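Local coordinates for protein glycosyl hydrolase, family 8 (Clostridium perfringens, PDB 3REN) that probably hydrolyses alpha-1,4-glucosidic bonds in starch-like polysaccharides as an alpha-amylase built on an (alpha/alpha)6-barrel, at residues E63-M68 with D86-M91; K148-N153 with D158-Y163; S287-I292 with K299-K304; S319-G324 with N331-F336. One frame throughout, in Å; residues are numbered along the deposited sequence.

Interaction 1 of 4, residues E63-M68 with D86-M91; sequences ESEGLM and DIVKEM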
loop_
_atom_site.group_PDB
_atom_site.type_symbol
_atom_site.label_atom_id
_atom_site.label_comp_id
_atom_site.label_asym_id
_atom_site.label_seq_id
_atom_site.Cartn_x
_atom_site.Cartn_y
_atom_site.Cartn_z
ATOM N N GLU A 63 -1.640 -6.000 6.441
ATOM C CA GLU A 63 -1.504 -4.794 5.618
ATOM C C GLU A 63 -0.872 -3.658 6.441
ATOM O O GLU A 63 0.109 -3.064 5.993
ATOM C CB GLU A 63 -2.856 -4.345 5.029
ATOM C CG GLU A 63 -2.868 -2.974 4.284
ATOM C CD GLU A 63 -4.318 -2.576 3.914
ATOM O OE1 GLU A 63 -5.030 -1.978 4.782
ATOM O OE2 GLU A 63 -4.759 -2.923 2.780
ATOM N N SER A 64 -1.479 -3.347 7.590
ATOM C CA SER A 64 -1.013 -2.271 8.475
ATOM C C SER A 64 0.407 -2.533 8.945
ATOM O O SER A 64 1.282 -1.651 8.886
ATOM C CB SER A 64 -1.920 -2.159 9.706
ATOM O OG SER A 64 -3.252 -1.933 9.291
ATOM N N GLU A 65 0.649 -3.770 9.401
ATOM C CA GLU A 65 1.972 -4.150 9.862
ATOM C C GLU A 65 3.059 -4.026 8.791
ATOM O O GLU A 65 4.147 -3.542 9.088
ATOM C CB GLU A 65 1.952 -5.568 10.446
ATOM C CG GLU A 65 1.091 -5.628 11.695
ATOM C CD GLU A 65 1.544 -4.612 12.776
ATOM O OE1 GLU A 65 2.763 -4.498 13.017
ATOM O OE2 GLU A 65 0.696 -3.930 13.373
ATOM N N GLY A 66 2.757 -4.483 7.568
ATOM C CA GLY A 66 3.671 -4.393 6.436
ATOM C C GLY A 66 4.004 -2.953 6.116
ATOM O O GLY A 66 5.151 -2.640 5.839
ATOM N N LEU A 67 3.006 -2.073 6.148
ATOM C CA LEU A 67 3.234 -0.642 5.925
ATOM C C LEU A 67 4.190 -0.042 6.952
ATOM O O LEU A 67 5.086 0.714 6.608
ATOM C CB LEU A 67 1.900 0.144 5.862
ATOM C CG LEU A 67 1.051 -0.112 4.579
ATOM C CD1 LEU A 67 -0.412 0.453 4.685
ATOM C CD2 LEU A 67 1.757 0.451 3.347
HETATM N N MSE A 68 3.996 -0.397 8.217
HETATM C CA MSE A 68 4.797 0.146 9.306
HETATM C C MSE A 68 6.243 -0.385 9.219
HETATM O O MSE A 68 7.182 0.347 9.490
HETATM C CB MSE A 68 4.141 -0.168 10.670
HETATM C CG MSE A 68 4.915 0.380 11.888
HETATM SE SE MSE A 68 5.323 2.324 11.786
HETATM C CE MSE A 68 3.642 3.056 12.410
ATOM N N ASP A 86 8.018 -8.927 14.731
ATOM C CA ASP A 86 7.579 -9.914 15.748
ATOM C C ASP A 86 6.076 -10.181 15.789
ATOM O O ASP A 86 5.653 -11.331 15.972
ATOM C CB ASP A 86 8.029 -9.520 17.138
ATOM C CG ASP A 86 9.505 -9.741 17.356
ATOM O OD1 ASP A 86 10.200 -10.399 16.532
ATOM O OD2 ASP A 86 9.966 -9.220 18.365
ATOM N N ILE A 87 5.274 -9.134 15.649
ATOM C CA ILE A 87 3.817 -9.319 15.486
ATOM C C ILE A 87 3.450 -10.103 14.218
ATOM O O ILE A 87 2.586 -10.975 14.252
ATOM C CB ILE A 87 3.088 -7.951 15.496
ATOM C CG1 ILE A 87 3.125 -7.392 16.924
ATOM C CG2 ILE A 87 1.656 -8.070 14.949
ATOM C CD1 ILE A 87 3.108 -5.861 16.994
ATOM N N VAL A 88 4.091 -9.785 13.091
ATOM C CA VAL A 88 3.844 -10.512 11.839
ATOM C C VAL A 88 4.186 -12.027 11.946
ATOM O O VAL A 88 3.440 -12.894 11.463
ATOM C CB VAL A 88 4.623 -9.817 10.691
ATOM C CG1 VAL A 88 4.802 -10.703 9.515
ATOM C CG2 VAL A 88 3.866 -8.538 10.296
ATOM N N LYS A 89 5.315 -12.337 12.573
ATOM C CA LYS A 89 5.737 -13.747 12.673
ATOM C C LYS A 89 4.618 -14.560 13.306
ATOM O O LYS A 89 4.354 -15.674 12.855
ATOM C CB LYS A 89 7.047 -13.904 13.455
ATOM C CG LYS A 89 8.227 -13.265 12.692
ATOM C CD LYS A 89 9.571 -13.814 13.080
ATOM C CE LYS A 89 10.105 -13.286 14.376
ATOM N NZ LYS A 89 11.456 -13.926 14.677
ATOM N N GLU A 90 3.937 -13.983 14.303
ATOM C CA GLU A 90 2.847 -14.672 14.994
ATOM C C GLU A 90 1.575 -14.768 14.164
ATOM O O GLU A 90 0.643 -15.512 14.506
ATOM C CB GLU A 90 2.570 -14.072 16.397
ATOM C CG GLU A 90 3.787 -14.191 17.374
ATOM C CD GLU A 90 4.375 -15.605 17.450
ATOM O OE1 GLU A 90 5.618 -15.759 17.282
ATOM O OE2 GLU A 90 3.606 -16.573 17.677
HETATM N N MSE A 91 1.524 -14.006 13.073
HETATM C CA MSE A 91 0.374 -14.084 12.168
HETATM C C MSE A 91 0.640 -15.112 11.062
HETATM O O MSE A 91 -0.252 -15.347 10.212
HETATM C CB MSE A 91 0.049 -12.693 11.572
HETATM C CG MSE A 91 -0.420 -11.702 12.639
HETATM SE SE MSE A 91 -0.777 -9.943 11.983
HETATM C CE MSE A 91 -2.423 -10.282 10.943
#
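E65 and V88 mark the closest backbone approach here, with their CA atoms 6.9 Å apart where helices 62-74 and 78-89, successive in the chain, run in roughly opposite directions. The interface shows how an acidic residue can do an apolar residue's work through the carbons near its backbone. E65 CB presses against V88 CG2 at 3.5 Å, the tightest touch between the two segments. V88 sets its branches so that CG1 lies anti to the backbone N (chi1 161°), which leaves CG2 to meet E65 while the side chain also touches I119 on helix 113-130. I87 comes in beside it: its CG2 methyl rests against E65 CG and, at 4.1 Å, against E65 CD, the two side chains crossing at about a right angle. The glutamate is not extended. A bend at chi2 (-56°) folds its carboxylate back, so that CG and CD turn to the methyl of I87. OE1 is hydrogen-bonded to H84 ND1, earlier on the same helix 78-89, and OE2 to the backbone N of I41, one bond to each oxygen, which together fix the rotation of the carboxylate. I87 also touches K102 of strand 101-103, and a bound 1,2-ethanediol lies close to its side chain. No hydrogen bond spans the two segments themselves. The chemistry therefore implies that one buried side chain binds helix 78-89 twice over: CB, CG and CD of E65 pack on V88 and I87, its OE1 adds a polar link through H84, and OE2 brings in strand 40-41.

Interaction 2 of 4, residues K148-N153 with D158-Y163; sequences KHAEEN and DYIDNY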
loop_
_atom_site.group_PDB
_atom_site.type_symbol
_atom_site.label_atom_id
_atom_site.label_comp_id
_atom_site.label_asym_id
_atom_site.label_seq_id
_atom_site.Cartn_x
_atom_site.Cartn_y
_atom_site.Cartn_z
ATOM N N LYS A 148 4.110 -21.909 -4.118
ATOM C CA LYS A 148 3.411 -23.148 -3.856
ATOM C C LYS A 148 1.889 -23.021 -3.801
ATOM O O LYS A 148 1.176 -23.944 -4.193
ATOM C CB LYS A 148 3.923 -23.780 -2.558
ATOM C CG LYS A 148 3.241 -25.089 -2.193
ATOM N N HIS A 149 1.389 -21.907 -3.265
ATOM C CA HIS A 149 -0.021 -21.837 -2.924
ATOM C C HIS A 149 -0.841 -20.841 -3.722
ATOM O O HIS A 149 -2.078 -20.923 -3.723
ATOM C CB HIS A 149 -0.209 -21.537 -1.442
ATOM C CG HIS A 149 0.328 -22.600 -0.541
ATOM N ND1 HIS A 149 -0.119 -23.903 -0.578
ATOM C CD2 HIS A 149 1.297 -22.562 0.404
ATOM C CE1 HIS A 149 0.535 -24.617 0.324
ATOM N NE2 HIS A 149 1.400 -23.825 0.930
ATOM N N ALA A 150 -0.183 -19.901 -4.385
ATOM C CA ALA A 150 -0.922 -18.835 -5.054
ATOM C C ALA A 150 -0.634 -18.731 -6.542
ATOM O O ALA A 150 -1.196 -17.854 -7.197
ATOM C CB ALA A 150 -0.635 -17.507 -4.411
ATOM N N GLU A 151 0.248 -19.589 -7.064
ATOM C CA GLU A 151 0.735 -19.425 -8.434
ATOM C C GLU A 151 0.016 -20.359 -9.417
ATOM O O GLU A 151 -0.232 -21.518 -9.121
ATOM C CB GLU A 151 2.255 -19.591 -8.509
ATOM C CG GLU A 151 2.882 -19.372 -9.924
ATOM C CD GLU A 151 3.009 -20.661 -10.734
ATOM O OE1 GLU A 151 2.795 -21.755 -10.165
ATOM O OE2 GLU A 151 3.288 -20.602 -11.954
ATOM N N GLU A 152 -0.349 -19.829 -10.558
ATOM C CA GLU A 152 -0.976 -20.573 -11.610
ATOM C C GLU A 152 -0.456 -19.984 -12.934
ATOM O O GLU A 152 -0.740 -18.868 -13.217
ATOM C CB GLU A 152 -2.495 -20.463 -11.404
ATOM O OE1 GLU A 152 -3.605 -23.173 -10.982
ATOM O OE2 GLU A 152 -4.034 -23.371 -13.080
ATOM N N ASN A 153 0.302 -20.754 -13.702
ATOM C CA ASN A 153 0.884 -20.327 -14.992
ATOM C C ASN A 153 1.575 -18.972 -14.908
ATOM O O ASN A 153 1.291 -18.015 -15.669
ATOM C CB ASN A 153 -0.148 -20.375 -16.118
ATOM C CG ASN A 153 -0.714 -21.775 -16.321
ATOM O OD1 ASN A 153 -1.930 -21.976 -16.213
ATOM N ND2 ASN A 153 0.170 -22.763 -16.604
ATOM N N ASP A 158 -5.055 -13.433 -6.093
ATOM C CA ASP A 158 -5.189 -12.540 -4.971
ATOM C C ASP A 158 -5.356 -13.258 -3.663
ATOM O O ASP A 158 -4.802 -12.821 -2.658
ATOM C CB ASP A 158 -6.437 -11.653 -5.096
ATOM C CG ASP A 158 -6.336 -10.609 -6.206
ATOM O OD1 ASP A 158 -5.231 -10.357 -6.775
ATOM O OD2 ASP A 158 -7.402 -10.017 -6.502
ATOM N N TYR A 159 -6.212 -14.283 -3.650
ATOM C CA TYR A 159 -6.812 -14.775 -2.392
ATOM C C TYR A 159 -6.364 -16.207 -2.162
ATOM O O TYR A 159 -6.297 -16.991 -3.097
ATOM C CB TYR A 159 -8.367 -14.659 -2.440
ATOM C CG TYR A 159 -9.056 -15.323 -1.251
ATOM C CD1 TYR A 159 -9.367 -14.618 -0.099
ATOM C CD2 TYR A 159 -9.317 -16.690 -1.273
ATOM C CE1 TYR A 159 -9.974 -15.259 0.978
ATOM C CE2 TYR A 159 -9.884 -17.324 -0.228
ATOM C CZ TYR A 159 -10.221 -16.630 0.887
ATOM O OH TYR A 159 -10.782 -17.368 1.904
ATOM N N ILE A 160 -6.022 -16.539 -0.918
ATOM C CA ILE A 160 -5.557 -17.905 -0.573
ATOM C C ILE A 160 -6.105 -18.210 0.824
ATOM O O ILE A 160 -6.000 -17.370 1.724
ATOM C CB ILE A 160 -4.005 -18.083 -0.514
ATOM C CG1 ILE A 160 -3.266 -17.527 -1.744
ATOM C CG2 ILE A 160 -3.622 -19.578 -0.269
ATOM C CD1 ILE A 160 -2.778 -16.022 -1.587
ATOM N N ASP A 161 -6.735 -19.380 0.988
ATOM C CA ASP A 161 -7.067 -19.877 2.317
ATOM C C ASP A 161 -6.593 -21.316 2.495
ATOM O O ASP A 161 -5.832 -21.832 1.679
ATOM C CB ASP A 161 -8.540 -19.649 2.705
ATOM C CG ASP A 161 -9.534 -20.453 1.841
ATOM O OD1 ASP A 161 -9.127 -21.388 1.134
ATOM O OD2 ASP A 161 -10.728 -20.122 1.849
ATOM N N ASN A 162 -6.992 -21.958 3.583
ATOM C CA ASN A 162 -6.510 -23.331 3.841
ATOM C C ASN A 162 -7.072 -24.375 2.841
ATOM O O ASN A 162 -6.505 -25.466 2.695
ATOM C CB ASN A 162 -6.792 -23.737 5.286
ATOM C CG ASN A 162 -8.226 -23.537 5.665
ATOM O OD1 ASN A 162 -8.815 -22.490 5.403
ATOM N ND2 ASN A 162 -8.819 -24.553 6.262
ATOM N N TYR A 163 -8.119 -24.004 2.106
ATOM C CA TYR A 163 -8.802 -24.932 1.195
ATOM C C TYR A 163 -8.343 -24.779 -0.245
ATOM O O TYR A 163 -8.283 -25.745 -0.991
ATOM C CB TYR A 163 -10.293 -24.733 1.336
ATOM C CG TYR A 163 -11.205 -25.706 0.589
ATOM C CD1 TYR A 163 -11.859 -25.301 -0.582
ATOM C CD2 TYR A 163 -11.470 -27.002 1.081
ATOM C CE1 TYR A 163 -12.735 -26.151 -1.263
ATOM C CE2 TYR A 163 -12.368 -27.865 0.396
ATOM C CZ TYR A 163 -12.983 -27.421 -0.776
ATOM O OH TYR A 163 -13.855 -28.234 -1.487
#
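D161 OD1 is gripped by two backbone amides, those of Y163 and G164, and the first of these bonds closes an Asx turn just beyond strand 155-160 of a beta hairpin. Y163 N reaches OD1 at 3.0 Å with an N-H...O angle of 146°, arriving from 49° above the carboxylate plane. The other oxygen of the group takes a different donor: the Y159 hydroxyl gives its hydrogen to D161 OD2 over 2.8 Å. With both oxygens engaged, the carboxylate is held against rotation and ties the strand to the turn that follows it. The contact between the segments, by contrast, is apolar and small. I160 points toward the end of helix 133-150, where A150 lies opposite it with CA atoms 6.5 Å apart. The backbone of A150 also bonds to V157, and that of I160 to S111, so the isoleucine belongs to the central strand of a three-stranded antiparallel sheet. T113, at the start of helix 113-130, touches both side chains. I160 CG2 lies near the carbonyl O of H149 at 4.0 Å, and at 4.1 Å from H149 CB, while the imidazole leads away and carries K148 CG over one face. With its chi2 at 92°, well off a staggered value, I160 lays both CG1 and CD1 against the methyl of A150, at 3.7 Å from CG1 to A150 CB and 3.8 Å from CD1 to A150 CB.

Interaction 3 of 4, residues S287-I292 with K299-K304; sequences SNVALI and KELFNK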
loop_
_atom_site.group_PDB
_atom_site.type_symbol
_atom_site.label_atom_id
_atom_site.label_comp_id
_atom_site.label_asym_id
_atom_site.label_seq_id
_atom_site.Cartn_x
_atom_site.Cartn_y
_atom_site.Cartn_z
ATOM N N SER A 287 -0.978 10.391 -1.091
ATOM C CA SER A 287 0.250 9.690 -0.692
ATOM C C SER A 287 0.953 9.045 -1.834
ATOM O O SER A 287 2.163 9.209 -1.970
ATOM C CB SER A 287 -0.041 8.628 0.375
ATOM O OG SER A 287 -0.476 9.258 1.568
ATOM N N ASN A 288 0.214 8.304 -2.672
ATOM C CA ASN A 288 0.835 7.611 -3.773
ATOM C C ASN A 288 1.374 8.566 -4.829
ATOM O O ASN A 288 2.441 8.330 -5.405
ATOM C CB ASN A 288 -0.176 6.627 -4.404
ATOM C CG ASN A 288 -0.263 5.323 -3.624
ATOM O OD1 ASN A 288 0.606 5.029 -2.819
ATOM N ND2 ASN A 288 -1.317 4.543 -3.852
ATOM N N VAL A 289 0.616 9.638 -5.096
ATOM C CA VAL A 289 1.028 10.645 -6.068
ATOM C C VAL A 289 2.333 11.300 -5.597
ATOM O O VAL A 289 3.268 11.490 -6.381
ATOM C CB VAL A 289 -0.084 11.705 -6.260
ATOM C CG1 VAL A 289 0.404 12.819 -7.173
ATOM C CG2 VAL A 289 -1.349 11.075 -6.859
ATOM N N ALA A 290 2.409 11.616 -4.298
ATOM C CA ALA A 290 3.640 12.135 -3.684
ATOM C C ALA A 290 4.792 11.147 -3.790
ATOM O O ALA A 290 5.921 11.547 -4.058
ATOM C CB ALA A 290 3.390 12.511 -2.202
ATOM N N LEU A 291 4.526 9.857 -3.569
ATOM C CA LEU A 291 5.624 8.848 -3.690
ATOM C C LEU A 291 6.129 8.689 -5.136
ATOM O O LEU A 291 7.332 8.480 -5.390
ATOM C CB LEU A 291 5.193 7.496 -3.123
ATOM C CG LEU A 291 5.093 7.582 -1.602
ATOM C CD1 LEU A 291 4.226 6.463 -1.097
ATOM C CD2 LEU A 291 6.512 7.585 -0.953
ATOM N N ILE A 292 5.189 8.783 -6.077
ATOM C CA ILE A 292 5.517 8.807 -7.493
ATOM C C ILE A 292 6.406 10.015 -7.816
ATOM O O ILE A 292 7.460 9.862 -8.448
ATOM C CB ILE A 292 4.231 8.811 -8.351
ATOM C CG1 ILE A 292 3.548 7.428 -8.286
ATOM C CG2 ILE A 292 4.533 9.169 -9.783
ATOM C CD1 ILE A 292 2.060 7.515 -8.654
ATOM N N LYS A 299 9.363 17.950 -8.305
ATOM C CA LYS A 299 9.181 18.702 -7.068
ATOM C C LYS A 299 7.829 19.389 -6.961
ATOM O O LYS A 299 7.238 19.406 -5.885
ATOM C CB LYS A 299 10.329 19.704 -6.826
ATOM N N GLU A 300 7.338 19.922 -8.060
ATOM C CA GLU A 300 6.084 20.644 -8.131
ATOM C C GLU A 300 4.864 19.737 -7.819
ATOM O O GLU A 300 4.056 20.072 -7.041
ATOM C CB GLU A 300 5.916 21.227 -9.540
ATOM C CD GLU A 300 8.039 20.725 -10.991
ATOM O OE1 GLU A 300 7.685 20.262 -12.103
ATOM O OE2 GLU A 300 9.063 20.378 -10.440
ATOM N N LEU A 301 4.842 18.576 -8.442
ATOM C CA LEU A 301 3.834 17.530 -8.208
ATOM C C LEU A 301 3.884 17.039 -6.751
ATOM O O LEU A 301 2.850 16.884 -6.088
ATOM C CB LEU A 301 4.043 16.356 -9.191
ATOM C CG LEU A 301 3.002 15.234 -9.121
ATOM C CD1 LEU A 301 1.611 15.810 -9.333
ATOM C CD2 LEU A 301 3.248 14.038 -10.087
ATOM N N PHE A 302 5.097 16.814 -6.275
ATOM C CA PHE A 302 5.362 16.374 -4.920
ATOM C C PHE A 302 4.782 17.343 -3.932
ATOM O O PHE A 302 4.059 16.928 -3.048
ATOM C CB PHE A 302 6.881 16.187 -4.665
ATOM C CG PHE A 302 7.192 15.689 -3.263
ATOM C CD1 PHE A 302 7.667 16.576 -2.284
ATOM C CD2 PHE A 302 6.935 14.356 -2.906
ATOM C CE1 PHE A 302 7.943 16.132 -0.971
ATOM C CE2 PHE A 302 7.195 13.884 -1.580
ATOM C CZ PHE A 302 7.713 14.760 -0.618
ATOM N N ASN A 303 5.076 18.639 -4.088
ATOM C CA ASN A 303 4.573 19.662 -3.155
ATOM C C ASN A 303 3.061 19.820 -3.215
ATOM O O ASN A 303 2.414 20.049 -2.192
ATOM C CB ASN A 303 5.276 21.005 -3.415
ATOM C CG ASN A 303 6.705 21.000 -2.892
ATOM O OD1 ASN A 303 7.019 20.326 -1.901
ATOM N ND2 ASN A 303 7.560 21.777 -3.523
ATOM N N LYS A 304 2.510 19.694 -4.422
ATOM C CA LYS A 304 1.064 19.777 -4.631
ATOM C C LYS A 304 0.346 18.655 -3.880
ATOM O O LYS A 304 -0.684 18.890 -3.248
ATOM C CB LYS A 304 0.759 19.652 -6.118
ATOM C CG LYS A 304 -0.525 20.354 -6.554
ATOM C CD LYS A 304 -0.595 20.509 -8.083
ATOM C CE LYS A 304 -1.145 21.915 -8.511
ATOM N NZ LYS A 304 -2.573 22.159 -8.178
#
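A290 and F302 bring helices 283-296 and 299-312 together with their CA atoms only 4.7 Å apart, the two segments running in broadly opposite directions. So close an approach is a worked example of what a small residue allows, since the methyl of A290 leaves room for the neighbouring backbone. F302 then reaches past it: with CG anti to the backbone N (chi1 -178°), the phenyl ring turns its edge to the first helix. Its CD2 lies 3.2 Å from A290 O, which sits in the plane of the ring, consistent with a weak attraction between the ring's C-H edge and the oxygen. The alanine methyl lies off the ring plane, beside the CD2-CE2 side, A290 CB to F302 CD2 being 4.1 Å. F302 also touches K347 and Y348. On the neighbouring flank V289 and L301 cross at about a right angle; V289 CG1 packs on L301 CD1 at 3.9 Å and almost as near to L301 CG. V289 also touches L265, and A290 touches A344 of helix 335-346. Joined by a very short connection, the pair forms an antiparallel helical hairpin of the kind from which an (alpha/alpha)6-barrel is built.

Interaction 4 of 4, residues S319-G324 with N331-F336; sequences SVLYGG and NSVYSF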
loop_
_atom_site.group_PDB
_atom_site.type_symbol
_atom_site.label_atom_id
_atom_site.label_comp_id
_atom_site.label_asym_id
_atom_site.label_seq_id
_atom_site.Cartn_x
_atom_site.Cartn_y
_atom_site.Cartn_z
ATOM N N SER A 319 -8.444 17.983 19.556
ATOM C CA SER A 319 -9.060 16.774 19.034
ATOM C C SER A 319 -8.238 15.556 19.450
ATOM O O SER A 319 -7.010 15.561 19.321
ATOM C CB SER A 319 -9.099 16.789 17.508
ATOM O OG SER A 319 -9.810 15.652 17.032
ATOM N N VAL A 320 -8.927 14.506 19.894
ATOM C CA VAL A 320 -8.264 13.223 20.101
ATOM C C VAL A 320 -7.606 12.726 18.810
ATOM O O VAL A 320 -6.695 11.882 18.863
ATOM C CB VAL A 320 -9.208 12.152 20.679
ATOM C CG1 VAL A 320 -9.808 12.622 22.024
ATOM C CG2 VAL A 320 -10.277 11.773 19.680
ATOM N N LEU A 321 -8.007 13.294 17.663
ATOM C CA LEU A 321 -7.458 12.860 16.372
ATOM C C LEU A 321 -6.332 13.730 15.888
ATOM O O LEU A 321 -5.867 13.553 14.768
ATOM C CB LEU A 321 -8.528 12.755 15.272
ATOM C CG LEU A 321 -9.776 11.941 15.538
ATOM C CD1 LEU A 321 -10.707 11.977 14.317
ATOM C CD2 LEU A 321 -9.400 10.496 15.975
ATOM N N TYR A 322 -5.900 14.672 16.723
ATOM C CA TYR A 322 -4.774 15.530 16.376
ATOM C C TYR A 322 -3.631 14.708 15.772
ATOM O O TYR A 322 -3.135 13.746 16.366
ATOM C CB TYR A 322 -4.277 16.278 17.604
ATOM C CG TYR A 322 -3.054 17.086 17.338
ATOM C CD1 TYR A 322 -3.135 18.268 16.575
ATOM C CD2 TYR A 322 -1.809 16.689 17.822
ATOM C CE1 TYR A 322 -2.013 19.029 16.298
ATOM C CE2 TYR A 322 -0.652 17.461 17.537
ATOM C CZ TYR A 322 -0.782 18.632 16.783
ATOM O OH TYR A 322 0.327 19.405 16.491
ATOM N N GLY A 323 -3.217 15.108 14.584
ATOM C CA GLY A 323 -2.075 14.509 13.927
ATOM C C GLY A 323 -2.523 13.507 12.876
ATOM O O GLY A 323 -1.761 13.194 11.964
ATOM N N GLY A 324 -3.751 13.012 13.012
ATOM C CA GLY A 324 -4.271 11.985 12.116
ATOM C C GLY A 324 -5.166 12.433 10.958
ATOM O O GLY A 324 -5.405 13.622 10.761
ATOM N N ASN A 331 -15.328 10.415 14.923
ATOM C CA ASN A 331 -14.085 9.652 15.189
ATOM C C ASN A 331 -13.888 8.445 14.281
ATOM O O ASN A 331 -13.362 7.400 14.705
ATOM C CB ASN A 331 -13.978 9.232 16.657
ATOM C CG ASN A 331 -13.659 10.396 17.545
ATOM O OD1 ASN A 331 -13.186 11.435 17.055
ATOM N ND2 ASN A 331 -13.909 10.254 18.839
ATOM N N SER A 332 -14.291 8.598 13.029
ATOM C CA SER A 332 -14.089 7.549 12.036
ATOM C C SER A 332 -12.689 7.691 11.390
ATOM O O SER A 332 -12.357 8.731 10.859
ATOM C CB SER A 332 -15.193 7.649 10.969
ATOM O OG SER A 332 -14.921 6.748 9.930
ATOM N N VAL A 333 -11.875 6.640 11.450
ATOM C CA VAL A 333 -10.463 6.728 11.072
ATOM C C VAL A 333 -10.101 5.384 10.418
ATOM O O VAL A 333 -10.542 4.356 10.924
ATOM C CB VAL A 333 -9.543 6.964 12.312
ATOM C CG1 VAL A 333 -8.044 6.799 11.968
ATOM C CG2 VAL A 333 -9.758 8.349 12.923
ATOM N N TYR A 334 -9.339 5.408 9.328
ATOM C CA TYR A 334 -8.821 4.206 8.692
ATOM C C TYR A 334 -7.305 4.166 8.751
ATOM O O TYR A 334 -6.651 5.070 8.235
ATOM C CB TYR A 334 -9.313 4.080 7.215
ATOM C CG TYR A 334 -10.742 3.608 7.199
ATOM C CD1 TYR A 334 -11.798 4.492 7.419
ATOM C CD2 TYR A 334 -11.033 2.237 7.080
ATOM C CE1 TYR A 334 -13.129 4.029 7.481
ATOM C CE2 TYR A 334 -12.342 1.765 7.132
ATOM C CZ TYR A 334 -13.382 2.668 7.331
ATOM O OH TYR A 334 -14.676 2.187 7.381
ATOM N N SER A 335 -6.755 3.111 9.349
ATOM C CA SER A 335 -5.314 2.973 9.483
ATOM C C SER A 335 -4.660 3.088 8.121
ATOM O O SER A 335 -3.603 3.695 7.960
ATOM C CB SER A 335 -4.960 1.624 10.145
ATOM O OG SER A 335 -5.448 0.531 9.351
ATOM N N PHE A 336 -5.281 2.488 7.126
ATOM C CA PHE A 336 -4.667 2.474 5.796
ATOM C C PHE A 336 -4.311 3.884 5.254
ATOM O O PHE A 336 -3.207 4.095 4.717
ATOM C CB PHE A 336 -5.560 1.709 4.814
ATOM C CG PHE A 336 -4.977 1.571 3.439
ATOM C CD1 PHE A 336 -3.886 0.739 3.211
ATOM C CD2 PHE A 336 -5.565 2.241 2.356
ATOM C CE1 PHE A 336 -3.352 0.583 1.916
ATOM C CE2 PHE A 336 -5.057 2.102 1.067
ATOM C CZ PHE A 336 -3.948 1.286 0.827
#
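The irregular connection between helices 299-312 and 335-346 folds back on itself here, and successive tight turns give it its shape. A type I turn runs from S319 to Y322, closed by Y322 N to S319 O at 3.0 Å, and a type II turn from L321 to G324, closed by G324 N to L321 O at 2.8 Å. G323 sits at positive phi (100°), where a CB would collide with the carbonyl O of Y322, so glycine suits the third position of the type II turn. The turns push V320 and L321 toward the returning chain. L321 does most of the touching: its CD1 lies 3.7 Å from N331 OD1, and its CD2 meets V333 CG2, also at 3.7 Å, as the leucine and valine side chains lie alongside each other, pointing opposite ways. V320 crosses the N331 amide at about a right angle, its rotation (chi1 -58°) bringing CG2 to 3.9 Å from N331 OD1 and 4.0 Å from N331 ND2. N331, with a positive phi of 52°, forms a G1 beta bulge with S332. F29 of helix 21-33 touches both L321 and V333, whereas V320 is exposed, its side chain about 6 Å from a bound magnesium ion. Y334 takes the N-cap position of the final helix. Consecutive type I and type II turns, answered by a G1 bulge, thus shape this connection between two helices of the (alpha/alpha)6-barrel.

Overall arrangement
Along the chain the four contacts come in series, each closing before the next opens. Interactions 1 and 3 each join two successive helices, and their centres lie about 27 Å apart on opposite sides of the chain's centre. Interaction 2, at the end of helix 133-150 and its hairpin, is about 35 Å from both interactions 3 and 4, centre to centre. Interaction 4 follows interaction 3 along the chain, leading from helix 299-312 into helix 335-346. That last helix closes the circuit: F336 packs on E63 and L67 of helix 62-74, so interactions 1 and 4 touch although far apart in sequence, as expected of a closed (alpha/alpha)6-barrel.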